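Local coordinates for uncharacterized protein (Enterococcus faecalis, PDB 3CLQ) that is of unknown function but belongs to the AllG family, named for a subunit of oxamate carbamoyltransferase, at residues B[239-244]-B[311-316]. Numbering follows the deposited sequence.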
ATOM      1  N   GLY B 239      10.249 -16.142   0.235  1.00 56.03           N
ATOM      2  CA  GLY B 239      11.335 -16.490  -0.669  1.00 55.68           C
ATOM      3  C   GLY B 239      12.451 -15.479  -0.570  1.00 55.13           C
ATOM      4  O   GLY B 239      13.635 -15.849  -0.603  1.00 53.89           O
ATOM      5  N   ALA B 240      12.057 -14.208  -0.449  1.00 53.93           N
ATOM      6  CA  ALA B 240      12.983 -13.128  -0.224  1.00 53.68           C
ATOM      7  C   ALA B 240      13.778 -13.401   1.030  1.00 53.58           C
ATOM      8  O   ALA B 240      15.011 -13.439   0.990  1.00 53.64           O
ATOM      9  CB  ALA B 240      12.232 -11.844  -0.065  1.00 55.08           C
ATOM     10  N   ALA B 241      13.068 -13.593   2.139  1.00 52.59           N
ATOM     11  CA  ALA B 241      13.722 -13.856   3.428  1.00 53.13           C
ATOM     12  C   ALA B 241      14.642 -15.093   3.383  1.00 53.73           C
ATOM     13  O   ALA B 241      15.757 -15.084   3.925  1.00 52.34           O
ATOM     14  CB  ALA B 241      12.692 -13.984   4.540  1.00 50.30           C
ATOM     15  N   LYS B 242      14.162 -16.151   2.737  1.00 54.68           N
ATOM     16  CA  LYS B 242      14.937 -17.372   2.635  1.00 56.23           C
ATOM     17  C   LYS B 242      16.238 -17.092   1.905  1.00 57.21           C
ATOM     18  O   LYS B 242      17.317 -17.582   2.279  1.00 57.44           O
ATOM     19  CB  LYS B 242      14.146 -18.425   1.884  1.00 56.04           C
ATOM     20  CG  LYS B 242      14.971 -19.627   1.486  1.00 57.10           C
ATOM     21  CD  LYS B 242      15.580 -20.334   2.679  1.00 56.11           C
ATOM     22  CE  LYS B 242      15.867 -21.777   2.344  1.00 56.44           C
ATOM     23  NZ  LYS B 242      16.817 -22.399   3.341  1.00 57.25           N
ATOM     24  N   CYS B 243      16.121 -16.292   0.855  1.00 58.55           N
ATOM     25  CA  CYS B 243      17.266 -15.905   0.065  1.00 58.06           C
ATOM     26  C   CYS B 243      18.284 -15.103   0.886  1.00 57.15           C
ATOM     27  O   CYS B 243      19.470 -15.401   0.837  1.00 57.60           O
ATOM     28  CB  CYS B 243      16.805 -15.131  -1.154  1.00 59.16           C
ATOM     29  SG  CYS B 243      18.137 -14.481  -2.181  1.00 61.49           S
ATOM     30  N   ALA B 244      17.828 -14.107   1.641  1.00 55.25           N
ATOM     31  CA  ALA B 244      18.721 -13.363   2.533  1.00 54.05           C
ATOM     32  C   ALA B 244      19.298 -14.233   3.665  1.00 53.85           C
ATOM     33  O   ALA B 244      20.516 -14.343   3.827  1.00 53.77           O
ATOM     34  CB  ALA B 244      18.000 -12.172   3.109  1.00 54.18           C
ATOM     35  N   GLU B 311       9.736 -13.767  10.360  1.00 55.15           N
ATOM     36  CA  GLU B 311      10.245 -13.228  11.596  1.00 55.77           C
ATOM     37  C   GLU B 311      11.714 -13.574  11.802  1.00 55.21           C
ATOM     38  O   GLU B 311      12.418 -12.843  12.521  1.00 55.42           O
ATOM     39  CB  GLU B 311       9.392 -13.679  12.774  1.00 56.69           C
ATOM     40  CG  GLU B 311       8.283 -14.612  12.340  1.00 59.02           C
ATOM     41  CD  GLU B 311       6.920 -13.945  12.366  1.00 60.66           C
ATOM     42  OE1 GLU B 311       6.726 -13.035  13.199  1.00 60.99           O
ATOM     43  OE2 GLU B 311       6.035 -14.343  11.572  1.00 62.21           O
ATOM     44  N   THR B 312      12.189 -14.657  11.176  1.00 53.54           N
ATOM     45  CA  THR B 312      13.626 -14.973  11.257  1.00 53.02           C
ATOM     46  C   THR B 312      14.426 -13.859  10.611  1.00 53.82           C
ATOM     47  O   THR B 312      15.549 -13.621  11.014  1.00 55.16           O
ATOM     48  CB  THR B 312      14.057 -16.319  10.588  1.00 52.10           C
ATOM     49  OG1 THR B 312      13.370 -17.418  11.174  1.00 50.28           O
ATOM     50  CG2 THR B 312      15.544 -16.555  10.792  1.00 52.02           C
ATOM     51  N   TYR B 313      13.831 -13.199   9.610  1.00 54.06           N
ATOM     52  CA  TYR B 313      14.437 -12.120   8.827  1.00 53.49           C
ATOM     53  C   TYR B 313      14.327 -10.752   9.504  1.00 53.09           C
ATOM     54  O   TYR B 313      15.179  -9.889   9.321  1.00 53.43           O
ATOM     55  CB  TYR B 313      13.759 -12.021   7.454  1.00 54.54           C
ATOM     56  CG  TYR B 313      14.319 -10.903   6.567  1.00 54.83           C
ATOM     57  CD1 TYR B 313      15.560 -11.022   5.953  1.00 54.86           C
ATOM     58  CD2 TYR B 313      13.619  -9.727   6.379  1.00 54.80           C
ATOM     59  CE1 TYR B 313      16.075  -9.998   5.166  1.00 55.41           C
ATOM     60  CE2 TYR B 313      14.109  -8.703   5.598  1.00 54.61           C
ATOM     61  CZ  TYR B 313      15.333  -8.837   4.990  1.00 55.49           C
ATOM     62  OH  TYR B 313      15.810  -7.811   4.189  1.00 55.71           O
ATOM     63  N   GLY B 314      13.247 -10.545  10.237  1.00 52.71           N
ATOM     64  CA  GLY B 314      13.037  -9.325  10.988  1.00 52.21           C
ATOM     65  C   GLY B 314      11.665  -8.784  10.684  1.00 52.55           C
ATOM     66  O   GLY B 314      11.271  -7.740  11.184  1.00 51.97           O
ATOM     67  N   VAL B 315      10.918  -9.496   9.858  1.00 53.10           N
ATOM     68  CA  VAL B 315       9.621  -8.994   9.520  1.00 54.13           C
ATOM     69  C   VAL B 315       8.477  -9.874  10.099  1.00 55.48           C
ATOM     70  O   VAL B 315       8.706 -10.636  11.044  1.00 57.34           O
ATOM     71  CB  VAL B 315       9.601  -8.606   8.026  1.00 54.84           C
ATOM     72  CG1 VAL B 315       8.992  -9.675   7.159  1.00 55.49           C
ATOM     73  CG2 VAL B 315       8.910  -7.319   7.874  1.00 55.40           C
ATOM     74  N   GLY B 316       7.238  -9.754   9.628  1.00 56.08           N
ATOM     75  CA  GLY B 316       6.139 -10.488  10.283  1.00 55.35           C
ATOM     76  C   GLY B 316       5.837  -9.992  11.694  1.00 56.37           C
ATOM     77  O   GLY B 316       5.653  -8.799  11.922  1.00 56.14           O
TER
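Y313 lies against A241 and A244, one helical turn apart on helix 234-247, in a buried helix-helix contact with the last turn of the short helix 309-313. Followed outward, the tyrosine side chain meets first one alanine and then the other. Its CB touches A241 CB at 3.7 Å, near the closest backbone approach, where the CA atoms of A241 and Y313 are 5.7 Å apart. CG is still 4.0 Å from the same methyl, A241 CB. With CG anti to the backbone N (chi1 179°), the ring runs across the helix rather than along it, and its CD1-CE1 side is turned to A244. Here CD1 comes to 3.9 Å from A244 CB, and CE1 closes to 3.6 Å from that carbon. The ring then runs past this methyl, CZ and OH lying farther from A244 CB than CE1 does. Both methyls approach the ring obliquely, and no hydrogen bond joins the two segments, so the contact is wholly apolar. A241 also packs on I309, one turn earlier in the tyrosine's own helix. Beyond Y313 the helix ends: G314 has a phi of 130°, at which a CB would press on the carbonyl O of Y313. In the same helix E311 has two further partners, its OE2 making a weak hydrogen bond to H191 ND1 while its OE1 accepts one from the backbone N of G317.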